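Local coordinates for protein aryl acylamidase (bacterium CSBL00001, PDB 4YJ6) that probably hydrolyses the amide bond of acylated aryl amines, as an aryl acylamidase of the amidase signature enzyme family, at residues S95-I100 with P134-R139; I100-D105 with R349-D354; N196-Q201 with R229-A234; T259-Q264 with V470-A475. All blocks are in the same frame, centred on the assembly; numbering follows the deposited sequence.

Contact 1: S95-I100 with P134-R139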
loop_
_atom_site.group_PDB
_atom_site.type_symbol
_atom_site.label_atom_id
_atom_site.label_comp_id
_atom_site.label_asym_id
_atom_site.label_seq_id
_atom_site.Cartn_x
_atom_site.Cartn_y
_atom_site.Cartn_z
ATOM N N SER A 95 15.378 -0.002 10.866
ATOM C CA SER A 95 14.089 0.667 10.725
ATOM C C SER A 95 14.353 2.163 10.733
ATOM O O SER A 95 14.670 2.715 11.773
ATOM C CB SER A 95 13.174 0.283 11.895
ATOM O OG SER A 95 11.919 0.988 11.773
ATOM N N THR A 96 14.226 2.819 9.581
ATOM C CA THR A 96 14.573 4.235 9.505
ATOM C C THR A 96 13.358 5.143 9.402
ATOM O O THR A 96 13.522 6.350 9.232
ATOM C CB THR A 96 15.518 4.528 8.316
ATOM O OG1 THR A 96 14.825 4.429 7.067
ATOM C CG2 THR A 96 16.704 3.554 8.311
ATOM N N LEU A 97 12.155 4.572 9.509
ATOM C CA LEU A 97 10.899 5.343 9.389
ATOM C C LEU A 97 10.903 6.158 8.105
ATOM O O LEU A 97 10.545 7.347 8.096
ATOM C CB LEU A 97 10.707 6.262 10.606
ATOM C CG LEU A 97 10.845 5.538 11.961
ATOM C CD1 LEU A 97 10.532 6.493 13.150
ATOM C CD2 LEU A 97 9.936 4.317 11.997
ATOM N N GLY A 98 11.271 5.515 6.999
ATOM C CA GLY A 98 11.207 6.185 5.710
ATOM C C GLY A 98 12.364 7.141 5.446
ATOM O O GLY A 98 12.180 8.247 4.923
ATOM N N GLY A 99 13.574 6.738 5.819
ATOM C CA GLY A 99 14.738 7.479 5.371
ATOM C C GLY A 99 15.165 8.590 6.309
ATOM O O GLY A 99 15.664 9.627 5.867
ATOM N N ILE A 100 14.992 8.389 7.605
ATOM C CA ILE A 100 15.542 9.330 8.580
ATOM C C ILE A 100 16.982 8.934 8.867
ATOM O O ILE A 100 17.225 7.897 9.479
ATOM C CB ILE A 100 14.737 9.329 9.868
ATOM C CG1 ILE A 100 13.289 9.776 9.578
ATOM C CG2 ILE A 100 15.405 10.236 10.937
ATOM C CD1 ILE A 100 12.425 9.813 10.831
ATOM N N PRO A 134 8.733 7.468 2.087
ATOM C CA PRO A 134 9.000 8.833 2.539
ATOM C C PRO A 134 9.014 8.901 4.063
ATOM O O PRO A 134 8.489 8.012 4.765
ATOM C CB PRO A 134 7.783 9.617 2.020
ATOM C CG PRO A 134 6.660 8.597 2.100
ATOM C CD PRO A 134 7.346 7.313 1.597
ATOM N N VAL A 135 9.621 9.954 4.586
ATOM C CA VAL A 135 9.807 10.096 6.023
ATOM C C VAL A 135 8.468 10.041 6.745
ATOM O O VAL A 135 7.545 10.759 6.403
ATOM C CB VAL A 135 10.541 11.426 6.368
ATOM C CG1 VAL A 135 10.471 11.715 7.871
ATOM C CG2 VAL A 135 12.006 11.390 5.836
ATOM N N TYR A 136 8.378 9.151 7.731
ATOM C CA TYR A 136 7.170 8.979 8.549
ATOM C C TYR A 136 5.922 8.685 7.700
ATOM O O TYR A 136 4.789 8.837 8.178
ATOM C CB TYR A 136 6.931 10.208 9.456
ATOM C CG TYR A 136 7.651 10.146 10.796
ATOM C CD1 TYR A 136 7.345 9.150 11.700
ATOM C CD2 TYR A 136 8.630 11.095 11.161
ATOM C CE1 TYR A 136 7.983 9.077 12.940
ATOM C CE2 TYR A 136 9.269 11.033 12.392
ATOM C CZ TYR A 136 8.946 10.021 13.271
ATOM O OH TYR A 136 9.557 9.919 14.502
ATOM N N GLY A 137 6.125 8.197 6.480
ATOM C CA GLY A 137 5.002 7.910 5.584
ATOM C C GLY A 137 4.214 9.153 5.157
ATOM O O GLY A 137 3.148 9.023 4.576
ATOM N N PHE A 138 4.747 10.353 5.406
ATOM C CA PHE A 138 3.868 11.544 5.448
ATOM C C PHE A 138 3.771 12.226 4.070
ATOM O O PHE A 138 4.000 13.438 3.933
ATOM C CB PHE A 138 4.328 12.516 6.564
ATOM C CG PHE A 138 3.192 13.290 7.229
ATOM C CD1 PHE A 138 2.535 14.309 6.564
ATOM C CD2 PHE A 138 2.821 13.023 8.529
ATOM C CE1 PHE A 138 1.484 15.035 7.198
ATOM C CE2 PHE A 138 1.768 13.728 9.148
ATOM C CZ PHE A 138 1.112 14.731 8.460
ATOM N N ARG A 139 3.434 11.432 3.055
ATOM C CA ARG A 139 3.078 11.935 1.716
ATOM C C ARG A 139 2.805 10.760 0.787
ATOM O O ARG A 139 3.240 9.631 1.045
ATOM C CB ARG A 139 4.193 12.799 1.092
ATOM C CG ARG A 139 5.572 12.108 1.115
ATOM C CD ARG A 139 6.719 13.048 0.661
ATOM N NE ARG A 139 6.906 14.139 1.605
ATOM C CZ ARG A 139 7.373 15.350 1.307
ATOM N NH1 ARG A 139 7.702 15.669 0.058
ATOM N NH2 ARG A 139 7.495 16.249 2.281
#
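Tyr136 N donates to Leu97 O over 2.8 Å in a nearly straight bond (172° at the hydrogen), the one hydrogen bond between the two loops. CA-H...O contacts accompany it: Val135 CA lies 3.5 Å from Leu97 O, and Gly98 CA lies 3.4 Å from Pro134 O. Gly98 fits because a CB there would clash with Pro134 O and crowd Val135 CA, and its positive phi also favours glycine. The apolar contacts centre on the tyrosine ring. Leu97 CD1 approaches Tyr136 CE1 obliquely at 3.6 Å, and Ile100 CD1 does the same to Tyr136 CE2 at 3.7 Å, one methyl for each carbon beside CZ. Ile100 CG1, anti to its carbonyl carbon (chi1 -62°), meets Val135 CG1 at 3.8 Å, these two side chains crossing at about a right angle. Polar bonds then fix the partners: Thr96 OG1 accepts from Gly99 N in an ST motif and is also bonded to Asp85, while Tyr136 OH bonds Ser333 of helix 315-339. Strands 80-84 and 126-131 are parallel neighbours in a small mixed sheet, and the contact joins the loops that follow those two strands in the amidase fold.

Contact 2: I100-D105 with R349-D354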
loop_
_atom_site.group_PDB
_atom_site.type_symbol
_atom_site.label_atom_id
_atom_site.label_comp_id
_atom_site.label_asym_id
_atom_site.label_seq_id
_atom_site.Cartn_x
_atom_site.Cartn_y
_atom_site.Cartn_z
ATOM N N ILE A 100 14.992 8.389 7.605
ATOM C CA ILE A 100 15.542 9.330 8.580
ATOM C C ILE A 100 16.982 8.934 8.867
ATOM O O ILE A 100 17.225 7.897 9.479
ATOM C CB ILE A 100 14.737 9.329 9.868
ATOM C CG1 ILE A 100 13.289 9.776 9.578
ATOM C CG2 ILE A 100 15.405 10.236 10.937
ATOM C CD1 ILE A 100 12.425 9.813 10.831
ATOM N N ARG A 101 17.925 9.750 8.389
ATOM C CA ARG A 101 19.356 9.406 8.468
ATOM C C ARG A 101 19.790 9.129 9.914
ATOM O O ARG A 101 20.607 8.235 10.155
ATOM C CB ARG A 101 20.206 10.523 7.856
ATOM C CG ARG A 101 21.687 10.398 8.173
ATOM C CD ARG A 101 22.451 11.549 7.539
ATOM N NE ARG A 101 22.704 11.301 6.126
ATOM C CZ ARG A 101 23.739 10.588 5.683
ATOM N NH1 ARG A 101 24.608 10.059 6.552
ATOM N NH2 ARG A 101 23.911 10.399 4.375
ATOM N N ALA A 102 19.239 9.870 10.882
ATOM C CA ALA A 102 19.632 9.706 12.269
ATOM C C ALA A 102 19.313 8.313 12.804
ATOM O O ALA A 102 19.857 7.904 13.833
ATOM C CB ALA A 102 18.942 10.750 13.158
ATOM N N LEU A 103 18.420 7.597 12.126
ATOM C CA LEU A 103 18.027 6.257 12.590
ATOM C C LEU A 103 18.745 5.131 11.853
ATOM O O LEU A 103 18.372 3.967 12.016
ATOM C CB LEU A 103 16.509 6.061 12.387
ATOM C CG LEU A 103 15.637 6.974 13.249
ATOM C CD1 LEU A 103 14.132 6.742 12.927
ATOM C CD2 LEU A 103 15.928 6.682 14.695
ATOM N N LYS A 104 19.755 5.457 11.048
ATOM C CA LYS A 104 20.352 4.460 10.168
ATOM C C LYS A 104 20.994 3.282 10.924
ATOM O O LYS A 104 21.135 2.203 10.357
ATOM C CB LYS A 104 21.373 5.113 9.243
ATOM C CG LYS A 104 22.654 5.520 9.943
ATOM C CD LYS A 104 23.591 6.226 8.985
ATOM C CE LYS A 104 24.957 6.435 9.625
ATOM N NZ LYS A 104 25.914 7.023 8.651
ATOM N N ASP A 105 21.368 3.485 12.185
ATOM C CA ASP A 105 22.011 2.430 12.992
ATOM C C ASP A 105 21.035 1.654 13.884
ATOM O O ASP A 105 21.435 0.736 14.618
ATOM C CB ASP A 105 23.102 3.038 13.883
ATOM C CG ASP A 105 24.267 3.628 13.090
ATOM O OD1 ASP A 105 24.494 3.220 11.930
ATOM O OD2 ASP A 105 24.956 4.511 13.652
ATOM N N ARG A 349 17.306 17.877 13.157
ATOM C CA ARG A 349 16.185 18.585 12.538
ATOM C C ARG A 349 16.145 18.483 11.013
ATOM O O ARG A 349 15.059 18.376 10.408
ATOM C CB ARG A 349 16.263 20.054 12.977
ATOM C CG ARG A 349 15.324 21.011 12.263
ATOM C CD ARG A 349 13.850 20.698 12.499
ATOM N NE ARG A 349 13.032 21.615 11.703
ATOM C CZ ARG A 349 12.639 21.395 10.452
ATOM N NH1 ARG A 349 12.947 20.260 9.814
ATOM N NH2 ARG A 349 11.936 22.324 9.832
ATOM N N ALA A 350 17.304 18.507 10.367
ATOM C CA ALA A 350 17.330 18.533 8.904
ATOM C C ALA A 350 16.757 17.244 8.312
ATOM O O ALA A 350 16.416 17.213 7.130
ATOM C CB ALA A 350 18.757 18.742 8.396
ATOM N N ASP A 351 16.665 16.186 9.126
ATOM C CA ASP A 351 16.168 14.896 8.617
ATOM C C ASP A 351 14.635 14.885 8.429
ATOM O O ASP A 351 14.086 13.981 7.789
ATOM C CB ASP A 351 16.560 13.751 9.547
ATOM C CG ASP A 351 18.077 13.534 9.609
ATOM O OD1 ASP A 351 18.836 14.228 8.875
ATOM O OD2 ASP A 351 18.489 12.659 10.390
ATOM N N ILE A 352 13.961 15.883 8.991
ATOM C CA ILE A 352 12.516 16.000 8.873
ATOM C C ILE A 352 12.155 17.067 7.832
ATOM O O ILE A 352 12.617 18.199 7.939
ATOM C CB ILE A 352 11.885 16.431 10.225
ATOM C CG1 ILE A 352 12.267 15.451 11.347
ATOM C CG2 ILE A 352 10.369 16.535 10.109
ATOM C CD1 ILE A 352 11.752 13.986 11.131
ATOM N N PRO A 353 11.317 16.717 6.847
ATOM C CA PRO A 353 10.906 17.713 5.844
ATOM C C PRO A 353 10.201 18.891 6.494
ATOM O O PRO A 353 9.459 18.694 7.457
ATOM C CB PRO A 353 9.900 16.943 4.978
ATOM C CG PRO A 353 10.245 15.537 5.125
ATOM C CD PRO A 353 10.797 15.372 6.524
ATOM N N ASP A 354 10.407 20.104 5.977
ATOM C CA ASP A 354 9.729 21.261 6.523
ATOM C C ASP A 354 8.205 21.082 6.559
ATOM O O ASP A 354 7.574 21.506 7.512
ATOM C CB ASP A 354 10.070 22.506 5.689
ATOM C CG ASP A 354 11.488 23.029 5.952
ATOM O OD1 ASP A 354 12.195 22.490 6.840
ATOM O OD2 ASP A 354 11.884 24.007 5.268
#
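Asp351 OD2 takes the N-H of Ala102 at 2.9 Å, meeting it on the syn side and 31° out of the carboxylate plane. The bond is bent, with 136° at the hydrogen. Asp351 CG lies anti to its carbonyl carbon (chi1 -65°), which places the carboxylate toward the short 3-10 segment 101-103. Around the same oxygen crowd Ala102 CB at 3.4 Å and Arg101 CB at 3.7 Å, so one carboxylate atom meets both the backbone and the side chains of that segment. Backbone bonds from Leu103 N to Ile100 O and from Lys104 N to Arg101 O form the turn. The Arg101 guanidinium makes no salt bridge with Asp351, NE staying 5.6 Å from Asp351 OD1. A phosphate ion, probably from the crystallisation liquor, also lies near the carboxylate.

Beside the polar pair, Ile100 CG2 rests 4.0 Å from Asp351 CB, and Ile100 CD1 reaches Ile352 CD1 at 4.2 Å. An alanine at Asp351 would keep CB against Ile100, but would probably leave the Ala102 N-H without its carboxylate mate and open a gap beside the Ala102 methyl. Arg349 steadies the second segment: its NH2 forms a salt bridge to Asp354 OD1 at 3.0 Å, and its NH1 bonds Ile352 O weakly. Pro353 is the N-cap residue of helix 354-363. The contact is thus an aspartate on the amide of a 3-10 turn, joining the loop before helix 115-122 to the connection between helices 315-339 and 354-363.

Contact 3: N196-Q201 with R229-A234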
loop_
_atom_site.group_PDB
_atom_site.type_symbol
_atom_site.label_atom_id
_atom_site.label_comp_id
_atom_site.label_asym_id
_atom_site.label_seq_id
_atom_site.Cartn_x
_atom_site.Cartn_y
_atom_site.Cartn_z
ATOM N N ASN A 196 0.435 0.509 -12.155
ATOM C CA ASN A 196 -0.255 -0.584 -12.854
ATOM C C ASN A 196 -0.202 -1.860 -12.022
ATOM O O ASN A 196 -0.134 -2.939 -12.575
ATOM C CB ASN A 196 0.382 -0.864 -14.260
ATOM C CG ASN A 196 -0.527 -1.639 -15.173
ATOM O OD1 ASN A 196 -1.623 -1.177 -15.485
ATOM N ND2 ASN A 196 -0.075 -2.802 -15.640
ATOM N N THR A 197 -0.222 -1.729 -10.694
ATOM C CA THR A 197 -0.296 -2.910 -9.847
ATOM C C THR A 197 -1.567 -2.915 -9.006
ATOM O O THR A 197 -2.296 -1.922 -8.943
ATOM C CB THR A 197 0.952 -3.038 -8.980
ATOM O OG1 THR A 197 1.209 -1.799 -8.303
ATOM C CG2 THR A 197 2.178 -3.387 -9.880
ATOM N N TYR A 198 -1.867 -4.080 -8.438
ATOM C CA TYR A 198 -3.089 -4.245 -7.658
ATOM C C TYR A 198 -2.761 -4.079 -6.185
ATOM O O TYR A 198 -1.908 -4.795 -5.646
ATOM C CB TYR A 198 -3.636 -5.625 -7.944
ATOM C CG TYR A 198 -4.925 -5.946 -7.197
ATOM C CD1 TYR A 198 -6.130 -5.321 -7.547
ATOM C CD2 TYR A 198 -4.939 -6.870 -6.156
ATOM C CE1 TYR A 198 -7.307 -5.632 -6.891
ATOM C CE2 TYR A 198 -6.107 -7.175 -5.478
ATOM C CZ TYR A 198 -7.284 -6.552 -5.844
ATOM O OH TYR A 198 -8.429 -6.858 -5.182
ATOM N N GLY A 199 -3.424 -3.138 -5.519
ATOM C CA GLY A 199 -3.115 -2.861 -4.125
ATOM C C GLY A 199 -4.342 -3.159 -3.297
ATOM O O GLY A 199 -5.373 -2.508 -3.498
ATOM N N PHE A 200 -4.235 -4.095 -2.343
ATOM C CA PHE A 200 -5.404 -4.519 -1.560
ATOM C C PHE A 200 -5.333 -3.991 -0.123
ATOM O O PHE A 200 -4.431 -4.400 0.634
ATOM C CB PHE A 200 -5.540 -6.060 -1.511
ATOM C CG PHE A 200 -6.878 -6.494 -0.973
ATOM C CD1 PHE A 200 -7.954 -6.652 -1.838
ATOM C CD2 PHE A 200 -7.076 -6.687 0.378
ATOM C CE1 PHE A 200 -9.213 -7.015 -1.366
ATOM C CE2 PHE A 200 -8.326 -7.055 0.871
ATOM C CZ PHE A 200 -9.402 -7.197 -0.008
ATOM N N GLN A 201 -6.273 -3.108 0.242
ATOM C CA GLN A 201 -6.361 -2.522 1.592
ATOM C C GLN A 201 -7.520 -3.213 2.333
ATOM O O GLN A 201 -8.698 -2.974 2.028
ATOM C CB GLN A 201 -6.569 -0.988 1.508
ATOM C CG GLN A 201 -6.889 -0.316 2.888
ATOM C CD GLN A 201 -8.337 0.108 2.941
ATOM O OE1 GLN A 201 -8.786 0.878 2.081
ATOM N NE2 GLN A 201 -9.089 -0.401 3.912
ATOM N N ARG A 229 0.651 -8.238 -8.907
ATOM C CA ARG A 229 0.289 -7.980 -10.303
ATOM C C ARG A 229 -1.007 -8.675 -10.652
ATOM O O ARG A 229 -1.633 -8.314 -11.655
ATOM C CB ARG A 229 1.390 -8.447 -11.281
ATOM C CG ARG A 229 2.682 -7.593 -11.175
ATOM C CD ARG A 229 3.759 -7.971 -12.205
ATOM N NE ARG A 229 4.184 -9.350 -12.017
ATOM C CZ ARG A 229 5.119 -9.740 -11.145
ATOM N NH1 ARG A 229 5.807 -8.857 -10.420
ATOM N NH2 ARG A 229 5.380 -11.028 -11.035
ATOM N N THR A 230 -1.404 -9.684 -9.876
ATOM C CA THR A 230 -2.673 -10.384 -10.118
ATOM C C THR A 230 -3.541 -10.391 -8.880
ATOM O O THR A 230 -3.044 -10.352 -7.753
ATOM C CB THR A 230 -2.489 -11.862 -10.509
ATOM O OG1 THR A 230 -2.052 -12.633 -9.356
ATOM C CG2 THR A 230 -1.464 -11.996 -11.622
ATOM N N VAL A 231 -4.843 -10.487 -9.101
ATOM C CA VAL A 231 -5.768 -10.532 -7.987
ATOM C C VAL A 231 -5.616 -11.854 -7.248
ATOM O O VAL A 231 -5.670 -11.872 -6.019
ATOM C CB VAL A 231 -7.224 -10.295 -8.455
ATOM C CG1 VAL A 231 -8.195 -10.415 -7.267
ATOM C CG2 VAL A 231 -7.304 -8.893 -9.123
ATOM N N ARG A 232 -5.366 -12.951 -7.977
ATOM C CA ARG A 232 -5.163 -14.252 -7.344
ATOM C C ARG A 232 -3.977 -14.184 -6.356
ATOM O O ARG A 232 -4.049 -14.725 -5.259
ATOM C CB ARG A 232 -4.870 -15.347 -8.404
ATOM C CG ARG A 232 -4.488 -16.728 -7.782
ATOM C CD ARG A 232 -4.320 -17.811 -8.870
ATOM N NE ARG A 232 -5.628 -18.009 -9.508
ATOM C CZ ARG A 232 -5.907 -17.883 -10.820
ATOM N NH1 ARG A 232 -4.951 -17.611 -11.733
ATOM N NH2 ARG A 232 -7.170 -18.056 -11.235
ATOM N N ASP A 233 -2.887 -13.531 -6.727
ATOM C CA ASP A 233 -1.742 -13.492 -5.810
ATOM C C ASP A 233 -2.117 -12.700 -4.565
ATOM O O ASP A 233 -1.608 -12.966 -3.468
ATOM C CB ASP A 233 -0.510 -12.848 -6.432
ATOM C CG ASP A 233 0.278 -13.822 -7.327
ATOM O OD1 ASP A 233 -0.075 -15.020 -7.386
ATOM O OD2 ASP A 233 1.247 -13.356 -7.935
ATOM N N ALA A 234 -2.937 -11.680 -4.727
ATOM C CA ALA A 234 -3.338 -10.895 -3.556
ATOM C C ALA A 234 -4.223 -11.737 -2.655
ATOM O O ALA A 234 -4.127 -11.686 -1.435
ATOM C CB ALA A 234 -4.093 -9.612 -4.013
#
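Tyr198 sets CG anti to its backbone N (chi1 -180°) and Val231 sets CG1 anti to its own N (chi1 177°), leaving Val231 CG2 beside that N and facing the tyrosine ring. Here a helix packs back on the sheet whose strand it has just left: strand 223-228, antiparallel partner of 198-201 in the large mixed sheet of the amidase fold, runs straight into helix 231-241. Val231 CG2 stands over the middle of one ring face, 3.9 Å from the centroid and 8° off the normal, a CH-pi contact. Ala234 CB comes at the ring edge instead, in its plane, 3.5 Å from Tyr198 CE2. Away from the ring, Thr197 CG2 passes Arg229 CG at 4.4 Å. The phenol OH is bonded to Ser474 OG of helix 467-480. An alanine at Tyr198 would probably leave a gap facing Val231 CG2 and beside Ala234 CB, and Ser474 without its phenol partner. Arg229 carries its charge off to the carbonyls of Val171 and Val176. The helix start is capped by Thr230, whose OG1 accepts from Asp233 N at 2.9 Å.

Contact 4: T259-Q264 with V470-A475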
loop_
_atom_site.group_PDB
_atom_site.type_symbol
_atom_site.label_atom_id
_atom_site.label_comp_id
_atom_site.label_asym_id
_atom_site.label_seq_id
_atom_site.Cartn_x
_atom_site.Cartn_y
_atom_site.Cartn_z
ATOM N N THR A 259 -9.477 -16.837 -1.806
ATOM C CA THR A 259 -9.473 -17.382 -3.175
ATOM C C THR A 259 -10.865 -17.828 -3.607
ATOM O O THR A 259 -11.125 -17.999 -4.800
ATOM C CB THR A 259 -8.459 -18.564 -3.355
ATOM O OG1 THR A 259 -8.903 -19.701 -2.616
ATOM C CG2 THR A 259 -7.060 -18.159 -2.901
ATOM N N SER A 260 -11.761 -18.029 -2.648
ATOM C CA SER A 260 -13.098 -18.507 -2.958
ATOM C C SER A 260 -13.905 -17.466 -3.741
ATOM O O SER A 260 -14.886 -17.806 -4.402
ATOM C CB SER A 260 -13.864 -18.930 -1.701
ATOM O OG SER A 260 -14.255 -17.800 -0.915
ATOM N N ALA A 261 -13.491 -16.215 -3.663
ATOM C CA ALA A 261 -14.203 -15.116 -4.321
ATOM C C ALA A 261 -13.724 -14.853 -5.752
ATOM O O ALA A 261 -14.378 -14.113 -6.506
ATOM C CB ALA A 261 -14.020 -13.850 -3.500
ATOM N N LEU A 262 -12.601 -15.446 -6.147
ATOM C CA LEU A 262 -12.005 -15.116 -7.453
ATOM C C LEU A 262 -12.948 -15.401 -8.619
ATOM O O LEU A 262 -13.003 -14.621 -9.560
ATOM C CB LEU A 262 -10.697 -15.880 -7.707
ATOM C CG LEU A 262 -9.561 -15.494 -6.745
ATOM C CD1 LEU A 262 -8.427 -16.524 -6.813
ATOM C CD2 LEU A 262 -9.085 -14.047 -6.980
ATOM N N ALA A 263 -13.695 -16.492 -8.550
ATOM C CA ALA A 263 -14.569 -16.871 -9.672
ATOM C C ALA A 263 -16.022 -16.448 -9.506
ATOM O O ALA A 263 -16.886 -16.839 -10.305
ATOM C CB ALA A 263 -14.504 -18.395 -9.889
ATOM N N GLN A 264 -16.318 -15.648 -8.494
ATOM C CA GLN A 264 -17.688 -15.378 -8.123
ATOM C C GLN A 264 -18.436 -14.488 -9.129
ATOM O O GLN A 264 -19.645 -14.625 -9.295
ATOM C CB GLN A 264 -17.657 -14.680 -6.786
ATOM C CG GLN A 264 -18.972 -14.490 -6.175
ATOM C CD GLN A 264 -18.806 -14.204 -4.706
ATOM O OE1 GLN A 264 -19.266 -13.174 -4.222
ATOM N NE2 GLN A 264 -18.118 -15.112 -3.977
ATOM N N VAL A 470 -14.826 -7.269 -2.651
ATOM C CA VAL A 470 -13.786 -6.475 -3.326
ATOM C C VAL A 470 -12.939 -7.406 -4.196
ATOM O O VAL A 470 -12.649 -7.077 -5.347
ATOM C CB VAL A 470 -12.900 -5.715 -2.340
ATOM C CG1 VAL A 470 -11.765 -4.951 -3.076
ATOM C CG2 VAL A 470 -13.754 -4.723 -1.530
ATOM N N ILE A 471 -12.537 -8.549 -3.651
ATOM C CA ILE A 471 -11.776 -9.530 -4.438
ATOM C C ILE A 471 -12.621 -9.948 -5.667
ATOM O O ILE A 471 -12.116 -9.997 -6.773
ATOM C CB ILE A 471 -11.428 -10.784 -3.617
ATOM C CG1 ILE A 471 -10.400 -10.461 -2.509
ATOM C CG2 ILE A 471 -10.895 -11.884 -4.512
ATOM C CD1 ILE A 471 -8.987 -10.110 -3.029
ATOM N N ALA A 472 -13.895 -10.265 -5.458
ATOM C CA ALA A 472 -14.732 -10.780 -6.564
ATOM C C ALA A 472 -14.811 -9.741 -7.692
ATOM O O ALA A 472 -14.616 -10.054 -8.894
ATOM C CB ALA A 472 -16.122 -11.106 -6.070
ATOM N N ALA A 473 -15.101 -8.502 -7.330
ATOM C CA ALA A 473 -15.188 -7.448 -8.356
ATOM C C ALA A 473 -13.829 -7.206 -9.046
ATOM O O ALA A 473 -13.763 -6.932 -10.262
ATOM C CB ALA A 473 -15.691 -6.159 -7.712
ATOM N N SER A 474 -12.748 -7.251 -8.264
ATOM C CA SER A 474 -11.421 -7.023 -8.799
ATOM C C SER A 474 -11.089 -8.104 -9.820
ATOM O O SER A 474 -10.547 -7.801 -10.882
ATOM C CB SER A 474 -10.365 -7.061 -7.660
ATOM O OG SER A 474 -10.594 -6.004 -6.734
ATOM N N ALA A 475 -11.350 -9.366 -9.471
ATOM C CA ALA A 475 -10.991 -10.464 -10.378
ATOM C C ALA A 475 -11.872 -10.410 -11.629
ATOM O O ALA A 475 -11.420 -10.742 -12.706
ATOM C CB ALA A 475 -11.128 -11.828 -9.696
HETATM O O HOH W 1 -14.977 -12.661 -9.752
#
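Ile471 CG2 is met by two groups of the loop, Leu262 CD2 at 3.7 Å and Ala261 CB at 3.8 Å. One residue on, Ala472 CA makes a CA-H...O contact to Ala261 O at 3.4 Å, and its methyl lies 4.0 Å from Gln264 CB. A turn later Ala475 CB touches Leu262 O at 3.4 Å. The CB bond of Leu262 points away from the helix, but with CG anti to the carbonyl carbon (chi1 -66°) the end of the side chain, its CD2 methyl, comes nearer. The loop segment closes in a type I beta turn from Ala261 to Gln264, which presses against helix 467-480 where Ala472 and Ala475 keep the helix surface low, bringing the CA atoms of Ala261 and Ala472 to 4.9 Å. A water bridges the two backbones, donating to Leu262 O and to Ala472 O at 2.8 Å each. Leu262 O also accepts from Arg479 NH1, further along that helix. Beyond this shell, Ile471 packs on Tyr198 and Phe200 of strand 198-201, and Leu262 touches Val231. Asp257 holds the start of the loop, its OD1 bonded to Thr259 OG1 and its O to Ser260 OG.

In the fold
Contacts 1 and 2 share Ile100 and lie about 9 Å apart between centres, making one continuous patch; contacts 3 and 4 lie about 12 Å apart between centres and meet through Tyr198, Ser474, Phe200 and Ile471. The two pairs are well separated, contacts 2 and 4 being about 42 Å apart between centres. Contacts 1, 3 and 4 are buried, whereas contact 2 is partly exposed and rests mainly on one carboxylate-to-amide bond. Contact 1 joins loops by backbone bonding and a tyrosine ring. Contact 3 is apolar, with helix 231-241 on the large sheet, and contact 4 packs a turn on helix 467-480 with a bridging water.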